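Local structure of phenolpthiocerol synthesis type-I polyketide synthase ppsA (Mycobacterium bovis, 7AKC) at residues G148-L153 against V182-T187; A224-L229 against H259-M264; G22-Y27 against L107-S112. The protein probably contributes to building the lipid core of phthiocerols and phenolphthiocerols, the part described here being its acyltransferase domain, which in this family loads extender units. All blocks are in the same frame, centred on the assembly; numbering follows the deposited sequence. Where two conformers were deposited one is given.

Contact 1: residues G148-L153 against V182-T187; sequences GGMALL and VIAGPT
Residues Gly148-Leu153 and Val182-Thr187 run antiparallel, their strand axes 4.6 Å apart, and Gly149 and Ala151 form hydrogen-bonded pairs with Gly185 and Ile183. The bond from Gly149 N to Gly185 O is the shortest of the four, 2.8 Å and nearly straight; that from Ala151 N reaches Ile183 O with the donor tilted out of the carbonyl plane. On one face of the ladder lie Met150, Leu152, Val182 and Ala184. Met150 has CG anti to its carbonyl carbon (chi1 -64°), and a bend at chi3 brings its methyl CE within 3.8 Å of Ala184 CB, while Met150 CB lies 3.9 Å from Val182 CG1. The other branch of that valine, CG2, meets Leu152 CD1. These two strands are the inner pair of the four-stranded antiparallel sheet of the small subdomain, the ferredoxin-like insert of malonyl-CoA:ACP transacylase folds; strand 204-207 continues the sheet beside Leu152, and 171-177 beside Val182. The reverse face carries Ala151 and Ile183, whose CB and CG1 approach to 3.8 Å, and is covered by helix 187-199 through Ile190. Leu153 CD1 comes within 3.6 Å of Ile183 CG2, the two side chains crossing at about a right angle, and helix 157-164 touches both. At Gly185 the chain turns a corner, and Pro186 stands at the N-cap of helix 187-199.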
loop_
_atom_site.group_PDB
_atom_site.type_symbol
_atom_site.label_atom_id
_atom_site.label_comp_id
_atom_site.label_asym_id
_atom_site.label_seq_id
_atom_site.Cartn_x
_atom_site.Cartn_y
_atom_site.Cartn_z
ATOM N N GLY A 148 -16.640 -1.252 5.341
ATOM C CA GLY A 148 -15.905 -0.051 4.936
ATOM C C GLY A 148 -15.615 -0.035 3.463
ATOM O O GLY A 148 -15.640 -1.066 2.781
ATOM N N GLY A 149 -15.422 1.149 2.947
ATOM C CA GLY A 149 -15.114 1.326 1.545
ATOM C C GLY A 149 -14.053 2.399 1.378
ATOM O O GLY A 149 -13.576 2.977 2.357
ATOM N N MET A 150 -13.572 2.525 0.160
ATOM C CA MET A 150 -12.584 3.547 -0.170
ATOM C C MET A 150 -13.035 4.311 -1.401
ATOM O O MET A 150 -13.816 3.790 -2.185
ATOM C CB MET A 150 -11.206 2.925 -0.381
ATOM C CG MET A 150 -10.689 2.281 0.898
ATOM S SD MET A 150 -9.103 1.436 0.741
ATOM C CE MET A 150 -8.075 2.521 1.596
ATOM N N ALA A 151 -12.520 5.530 -1.593
ATOM C CA ALA A 151 -12.851 6.284 -2.813
ATOM C C ALA A 151 -11.598 6.994 -3.271
ATOM O O ALA A 151 -10.903 7.589 -2.451
ATOM C CB ALA A 151 -13.967 7.290 -2.575
ATOM N N LEU A 152 -11.350 6.955 -4.577
ATOM C CA LEU A 152 -10.249 7.650 -5.217
ATOM C C LEU A 152 -10.797 9.002 -5.613
ATOM O O LEU A 152 -11.747 9.082 -6.418
ATOM C CB LEU A 152 -9.810 6.886 -6.470
ATOM C CG LEU A 152 -8.711 7.584 -7.296
ATOM C CD1 LEU A 152 -7.426 7.834 -6.454
ATOM C CD2 LEU A 152 -8.413 6.794 -8.596
ATOM N N LEU A 153 -10.240 10.073 -5.051
ATOM C CA LEU A 153 -10.706 11.422 -5.338
ATOM C C LEU A 153 -9.671 12.179 -6.164
ATOM O O LEU A 153 -8.456 12.101 -5.871
ATOM C CB LEU A 153 -10.902 12.184 -4.009
ATOM C CG LEU A 153 -11.711 11.461 -2.923
ATOM C CD1 LEU A 153 -11.867 12.336 -1.713
ATOM C CD2 LEU A 153 -13.072 10.992 -3.445
ATOM N N VAL A 182 -6.894 8.902 -1.777
ATOM C CA VAL A 182 -7.908 7.909 -1.439
ATOM C C VAL A 182 -8.399 8.147 -0.022
ATOM O O VAL A 182 -7.569 8.342 0.883
ATOM C CB VAL A 182 -7.312 6.489 -1.567
ATOM C CG1 VAL A 182 -8.328 5.427 -1.141
ATOM C CG2 VAL A 182 -6.820 6.250 -2.990
ATOM N N ILE A 183 -9.716 8.162 0.182
ATOM C CA ILE A 183 -10.321 8.260 1.514
ATOM C C ILE A 183 -10.879 6.855 1.914
ATOM O O ILE A 183 -11.163 6.043 1.047
ATOM C CB ILE A 183 -11.417 9.294 1.589
ATOM C CG1 ILE A 183 -12.538 9.007 0.553
ATOM C CG2 ILE A 183 -10.782 10.693 1.337
ATOM C CD1 ILE A 183 -13.747 9.924 0.742
ATOM N N ALA A 184 -11.053 6.615 3.205
ATOM C CA ALA A 184 -11.502 5.328 3.690
ATOM C C ALA A 184 -12.394 5.529 4.907
ATOM O O ALA A 184 -12.122 6.381 5.745
ATOM C CB ALA A 184 -10.295 4.450 4.051
ATOM N N GLY A 185 -13.411 4.687 5.009
ATOM C CA GLY A 185 -14.359 4.762 6.105
ATOM C C GLY A 185 -15.603 3.939 5.810
ATOM O O GLY A 185 -15.641 3.157 4.853
ATOM N N PRO A 186 -16.658 4.102 6.629
ATOM C CA PRO A 186 -17.889 3.331 6.397
ATOM C C PRO A 186 -18.416 3.473 4.953
ATOM O O PRO A 186 -18.444 4.617 4.440
ATOM C CB PRO A 186 -18.869 3.891 7.447
ATOM C CG PRO A 186 -17.962 4.403 8.548
ATOM C CD PRO A 186 -16.774 5.003 7.793
ATOM N N THR A 187 -18.777 2.366 4.285
ATOM C CA THR A 187 -19.166 2.427 2.872
ATOM C C THR A 187 -20.240 3.487 2.555
ATOM O O THR A 187 -20.090 4.219 1.581
ATOM C CB THR A 187 -19.564 1.054 2.311
ATOM O OG1 THR A 187 -19.496 1.140 0.912
ATOM C CG2 THR A 187 -20.983 0.617 2.688
#

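Contact 2: residues A224-L229 against H259-M264; sequences AMRSEL and HWATNM
Met225 meets Trp260, Ala261 and Met264 with a side chain folded twice: CG lies anti to the carbonyl carbon (chi1 -73°), and bends at chi2 (-81°) and chi3 carry first SD and then CE round. The methyl CE consequently ends 3.6 Å from Trp260 CB, touching the root of the tryptophan while the indole turns off to the side of helix 115-121. Farther back along the same chain, Met225 CB lies 3.8 Å from Ala261 CB, and Met225 CG is 3.6 Å from Met264 SD. The two methionine side chains cross obliquely, with the Met264 sulfur against the CG methylene of Met225 and the CE methyl a little farther off. Ala261 CB also receives Arg226 CG, at 3.8 Å. The arginine runs on extended from CG to NE, and its NE forms a salt bridge with Glu258, one turn before Thr262 on the same helix as Ala261. No hydrogen bond links the two segments; apolar contacts carry the interface, with Leu229 CD1 a more distant neighbour of Trp260 CB. This is an antiparallel helix pair, its segment axes 8.7 Å apart at an angle of 156°, with the small Ala261 at the closest approach of the two backbones. Helix 127-141 flanks the pair through Arg137, which touches both Met225 and Met264, while the indole of Trp260 packs onto helix 115-121, the helix that follows strand 107-110.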
loop_
_atom_site.group_PDB
_atom_site.type_symbol
_atom_site.label_atom_id
_atom_site.label_comp_id
_atom_site.label_asym_id
_atom_site.label_seq_id
_atom_site.Cartn_x
_atom_site.Cartn_y
_atom_site.Cartn_z
ATOM N N ALA A 224 -5.137 -6.790 19.276
ATOM C CA ALA A 224 -5.054 -8.183 18.821
ATOM C C ALA A 224 -3.786 -8.378 17.991
ATOM O O ALA A 224 -3.046 -9.343 18.212
ATOM N N MET A 225 -3.479 -7.424 17.102
ATOM C CA MET A 225 -2.280 -7.481 16.274
ATOM C C MET A 225 -1.031 -7.484 17.127
ATOM O O MET A 225 -0.156 -8.322 16.915
ATOM C CB MET A 225 -2.232 -6.318 15.273
ATOM C CG MET A 225 -3.233 -6.495 14.152
ATOM S SD MET A 225 -2.658 -7.625 12.843
ATOM C CE MET A 225 -1.253 -6.694 12.201
ATOM N N ARG A 226 -0.946 -6.568 18.097
ATOM C CA ARG A 226 0.238 -6.486 18.947
ATOM C C ARG A 226 0.415 -7.751 19.785
ATOM O O ARG A 226 1.551 -8.140 20.073
ATOM C CB ARG A 226 0.189 -5.239 19.837
ATOM C CG ARG A 226 0.183 -3.937 19.059
ATOM C CD ARG A 226 -0.195 -2.819 19.994
ATOM N NE ARG A 226 -0.337 -1.529 19.321
ATOM C CZ ARG A 226 -1.367 -0.706 19.494
ATOM N NH1 ARG A 226 -2.371 -1.043 20.301
ATOM N NH2 ARG A 226 -1.412 0.451 18.849
ATOM N N SER A 227 -0.698 -8.410 20.158
ATOM C CA SER A 227 -0.677 -9.629 20.960
ATOM C C SER A 227 -0.338 -10.896 20.161
ATOM O O SER A 227 0.507 -11.682 20.602
ATOM C CB SER A 227 -2.024 -9.817 21.657
ATOM O OG SER A 227 -2.354 -8.718 22.488
ATOM N N GLU A 228 -1.015 -11.125 19.020
ATOM C CA GLU A 228 -0.848 -12.328 18.204
ATOM C C GLU A 228 0.466 -12.397 17.425
ATOM O O GLU A 228 0.872 -13.489 17.010
ATOM C CB GLU A 228 -2.042 -12.521 17.263
ATOM C CG GLU A 228 -3.354 -12.717 18.001
ATOM C CD GLU A 228 -4.552 -12.999 17.115
ATOM O OE1 GLU A 228 -5.700 -12.837 17.590
ATOM O OE2 GLU A 228 -4.343 -13.390 15.944
ATOM N N LEU A 229 1.130 -11.251 17.238
ATOM C CA LEU A 229 2.413 -11.180 16.545
ATOM C C LEU A 229 3.567 -10.787 17.492
ATOM O O LEU A 229 4.632 -10.405 17.016
ATOM C CB LEU A 229 2.331 -10.182 15.381
ATOM C CG LEU A 229 1.329 -10.506 14.284
ATOM C CD1 LEU A 229 0.971 -9.260 13.495
ATOM C CD2 LEU A 229 1.860 -11.554 13.351
ATOM N N HIS A 259 4.765 -2.293 14.378
ATOM C CA HIS A 259 4.796 -1.811 13.005
ATOM C C HIS A 259 3.568 -2.293 12.207
ATOM O O HIS A 259 2.964 -1.475 11.527
ATOM C CB HIS A 259 6.072 -2.235 12.269
ATOM C CG HIS A 259 6.130 -1.682 10.874
ATOM N ND1 HIS A 259 6.499 -0.373 10.639
ATOM C CD2 HIS A 259 5.797 -2.261 9.697
ATOM C CE1 HIS A 259 6.401 -0.199 9.328
ATOM N NE2 HIS A 259 5.991 -1.316 8.723
ATOM N N TRP A 260 3.215 -3.591 12.256
ATOM C CA TRP A 260 2.054 -4.078 11.478
ATOM C C TRP A 260 0.711 -3.571 12.002
ATOM O O TRP A 260 -0.161 -3.213 11.194
ATOM C CB TRP A 260 2.096 -5.616 11.325
ATOM C CG TRP A 260 3.382 -6.060 10.681
ATOM C CD1 TRP A 260 4.383 -6.795 11.256
ATOM C CD2 TRP A 260 3.867 -5.661 9.387
ATOM N NE1 TRP A 260 5.454 -6.897 10.390
ATOM C CE2 TRP A 260 5.163 -6.207 9.236
ATOM C CE3 TRP A 260 3.352 -4.847 8.363
ATOM C CZ2 TRP A 260 5.942 -5.959 8.108
ATOM C CZ3 TRP A 260 4.107 -4.651 7.230
ATOM C CH2 TRP A 260 5.395 -5.185 7.118
ATOM N N ALA A 261 0.579 -3.407 13.336
ATOM C CA ALA A 261 -0.634 -2.806 13.932
ATOM C C ALA A 261 -0.755 -1.334 13.505
ATOM O O ALA A 261 -1.853 -0.858 13.196
ATOM C CB ALA A 261 -0.566 -2.892 15.456
ATOM N N THR A 262 0.383 -0.623 13.442
ATOM C CA THR A 262 0.383 0.778 13.042
ATOM C C THR A 262 0.109 0.940 11.561
ATOM O O THR A 262 -0.660 1.817 11.156
ATOM C CB THR A 262 1.710 1.424 13.455
ATOM O OG1 THR A 262 1.786 1.463 14.879
ATOM C CG2 THR A 262 1.897 2.827 12.871
ATOM N N ASN A 263 0.749 0.090 10.743
ATOM C CA ASN A 263 0.641 0.114 9.283
ATOM C C ASN A 263 -0.800 -0.049 8.786
ATOM O O ASN A 263 -1.215 0.631 7.836
ATOM C CB ASN A 263 1.582 -0.936 8.658
ATOM C CG ASN A 263 1.278 -1.238 7.225
ATOM O OD1 ASN A 263 0.477 -2.144 6.928
ATOM N ND2 ASN A 263 1.819 -0.429 6.325
ATOM N N MET A 264 -1.553 -0.919 9.447
ATOM C CA MET A 264 -2.956 -1.183 9.025
ATOM C C MET A 264 -3.873 0.019 9.315
ATOM O O MET A 264 -4.886 0.126 8.638
ATOM C CB MET A 264 -3.493 -2.445 9.715
ATOM C CG MET A 264 -3.851 -2.260 11.161
ATOM S SD MET A 264 -4.238 -3.826 11.957
ATOM C CE MET A 264 -5.364 -4.534 10.762
#

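Contact 3: residues G22-Y27 against L107-S112; sequences GTVFVY and LVIGHS
Tyr27 turns its ring edge to Val108, whose CG1 lies near the ring plane, 4.1 Å from Tyr27 CE2, with the two side chains crossing obliquely. Its hydroxyl is hydrogen-bonded to Thr95, and Ala118 and Val121 of helix 115-121 touch both Tyr27 and Val108. Phe25 lies on the same face of the sheet, its CB near Val108 CG1, although its ring extends beyond the contact to meet that of Trp98. On the reverse face Val24, with CG1 anti to the backbone N (chi1 -172°), sets that methyl 4.0 Å from Ile109 CG1. Val24 and Leu107 lie side by side, and Ala277 of helix 270-278 touches both Leu107 and Ile109. The two strands are parallel neighbours in the five-stranded sheet of the large alpha/beta hydrolase-like subdomain, helix 79-100 lying in the connection between them. Their ladder begins with Phe25 N to Leu107 O, then Phe25 O accepts from Ile109 N at 3.0 Å. Tyr27 N gives to Ile109 O at 2.9 Å, and Tyr27 O takes His111 N at 2.8 Å in an essentially straight bond. That last bond holds the chain just past the end of strand 107-110, where Gly110 and Ser112, with Gly114, fit the GxSxG pattern of a nucleophile elbow, as in acyltransferases. Ser112, at phi 53° and psi -129°, has the strained backbone expected of such an elbow, and its OG is hydrogen-bonded to His214 NE2, consistent with a Ser-His catalytic pair.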
loop_
_atom_site.group_PDB
_atom_site.type_symbol
_atom_site.label_atom_id
_atom_site.label_comp_id
_atom_site.label_asym_id
_atom_site.label_seq_id
_atom_site.Cartn_x
_atom_site.Cartn_y
_atom_site.Cartn_z
ATOM N N GLY A 22 19.171 2.332 -11.129
ATOM C CA GLY A 22 18.453 1.919 -9.927
ATOM C C GLY A 22 17.068 1.355 -10.208
ATOM O O GLY A 22 16.299 1.960 -10.961
ATOM N N THR A 23 16.729 0.192 -9.584
ATOM C CA THR A 23 15.465 -0.528 -9.778
ATOM C C THR A 23 14.690 -0.730 -8.488
ATOM O O THR A 23 15.195 -1.304 -7.528
ATOM C CB THR A 23 15.729 -1.880 -10.435
ATOM O OG1 THR A 23 16.383 -1.635 -11.666
ATOM C CG2 THR A 23 14.440 -2.667 -10.689
ATOM N N VAL A 24 13.450 -0.285 -8.478
ATOM C CA VAL A 24 12.580 -0.406 -7.306
ATOM C C VAL A 24 11.483 -1.376 -7.599
ATOM O O VAL A 24 10.847 -1.261 -8.641
ATOM C CB VAL A 24 11.945 0.936 -6.918
ATOM C CG1 VAL A 24 11.198 0.817 -5.593
ATOM C CG2 VAL A 24 12.992 2.049 -6.853
ATOM N N PHE A 25 11.194 -2.278 -6.660
ATOM C CA PHE A 25 10.059 -3.189 -6.822
ATOM C C PHE A 25 8.974 -2.652 -5.931
ATOM O O PHE A 25 9.218 -2.389 -4.759
ATOM C CB PHE A 25 10.427 -4.631 -6.444
ATOM C CG PHE A 25 11.162 -5.416 -7.525
ATOM C CD1 PHE A 25 11.815 -4.767 -8.563
ATOM C CD2 PHE A 25 11.175 -6.807 -7.515
ATOM C CE1 PHE A 25 12.507 -5.493 -9.539
ATOM C CE2 PHE A 25 11.837 -7.529 -8.514
ATOM C CZ PHE A 25 12.502 -6.875 -9.521
ATOM N N VAL A 26 7.776 -2.467 -6.487
ATOM C CA VAL A 26 6.643 -1.913 -5.771
ATOM C C VAL A 26 5.581 -2.994 -5.557
ATOM O O VAL A 26 5.163 -3.631 -6.515
ATOM C CB VAL A 26 6.065 -0.671 -6.478
ATOM C CG1 VAL A 26 4.890 -0.111 -5.680
ATOM C CG2 VAL A 26 7.147 0.413 -6.687
ATOM N N TYR A 27 5.168 -3.199 -4.297
ATOM C CA TYR A 27 4.195 -4.220 -3.938
ATOM C C TYR A 27 2.896 -3.566 -3.553
ATOM O O TYR A 27 2.854 -2.859 -2.550
ATOM C CB TYR A 27 4.742 -5.082 -2.794
ATOM C CG TYR A 27 5.966 -5.837 -3.251
ATOM C CD1 TYR A 27 5.850 -7.070 -3.877
ATOM C CD2 TYR A 27 7.230 -5.262 -3.172
ATOM C CE1 TYR A 27 6.971 -7.748 -4.349
ATOM C CE2 TYR A 27 8.353 -5.897 -3.708
ATOM C CZ TYR A 27 8.221 -7.153 -4.276
ATOM O OH TYR A 27 9.322 -7.805 -4.761
ATOM N N LEU A 107 15.859 -1.604 -4.087
ATOM C CA LEU A 107 15.004 -0.993 -3.098
ATOM C C LEU A 107 13.588 -1.520 -3.311
ATOM O O LEU A 107 13.194 -1.864 -4.435
ATOM C CB LEU A 107 15.004 0.520 -3.329
ATOM C CG LEU A 107 14.332 1.355 -2.262
ATOM C CD1 LEU A 107 15.342 1.869 -1.268
ATOM C CD2 LEU A 107 13.594 2.533 -2.883
ATOM N N VAL A 108 12.855 -1.655 -2.221
ATOM C CA VAL A 108 11.453 -2.069 -2.317
ATOM C C VAL A 108 10.541 -1.052 -1.643
ATOM O O VAL A 108 10.930 -0.403 -0.679
ATOM C CB VAL A 108 11.211 -3.518 -1.816
ATOM C CG1 VAL A 108 12.034 -4.529 -2.612
ATOM C CG2 VAL A 108 11.484 -3.639 -0.332
ATOM N N ILE A 109 9.294 -0.922 -2.153
ATOM C CA ILE A 109 8.280 -0.066 -1.560
ATOM C C ILE A 109 7.007 -0.867 -1.562
ATOM O O ILE A 109 6.601 -1.391 -2.585
ATOM C CB ILE A 109 8.112 1.265 -2.329
ATOM C CG1 ILE A 109 9.414 2.112 -2.251
ATOM C CG2 ILE A 109 6.930 2.031 -1.783
ATOM C CD1 ILE A 109 9.413 3.395 -3.088
ATOM N N GLY A 110 6.408 -1.000 -0.403
ATOM C CA GLY A 110 5.145 -1.714 -0.256
ATOM C C GLY A 110 4.057 -0.693 0.019
ATOM O O GLY A 110 4.208 0.153 0.896
ATOM N N HIS A 111 2.948 -0.794 -0.708
ATOM C CA HIS A 111 1.764 0.056 -0.636
ATOM C C HIS A 111 0.701 -0.686 0.180
ATOM O O HIS A 111 0.343 -1.827 -0.144
ATOM C CB HIS A 111 1.290 0.297 -2.067
ATOM C CG HIS A 111 -0.043 0.941 -2.235
ATOM N ND1 HIS A 111 -1.224 0.191 -2.157
ATOM C CD2 HIS A 111 -0.352 2.200 -2.626
ATOM C CE1 HIS A 111 -2.205 1.041 -2.440
ATOM N NE2 HIS A 111 -1.728 2.264 -2.710
ATOM N N SER A 112 0.207 -0.051 1.264
ATOM C CA SER A 112 -0.830 -0.612 2.105
ATOM C C SER A 112 -0.457 -2.051 2.593
ATOM O O SER A 112 0.670 -2.270 3.033
ATOM C CB SER A 112 -2.188 -0.520 1.379
ATOM O OG SER A 112 -3.261 -1.090 2.124
#

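Contacts 1 and 3 lie in the two subdomains of the acyltransferase, their centres 24 Å apart on opposite sides of the chain's centre, and contact 2 lies 22 Å from each. Contacts 2 and 3 touch, Asn263 OD1 being 3.9 Å from Ser112 O, which puts helix 257-265 beside the probable nucleophile elbow. Contact 1 faces the same region across a nearest-atom gap of about 6 Å to contact 3, with Met150 near the elbow but not touching it. His214, the partner of Ser112, also shares a backbone hydrogen bond with Met264 of contact 2, linking that helix pair to the presumed active site between the subdomains.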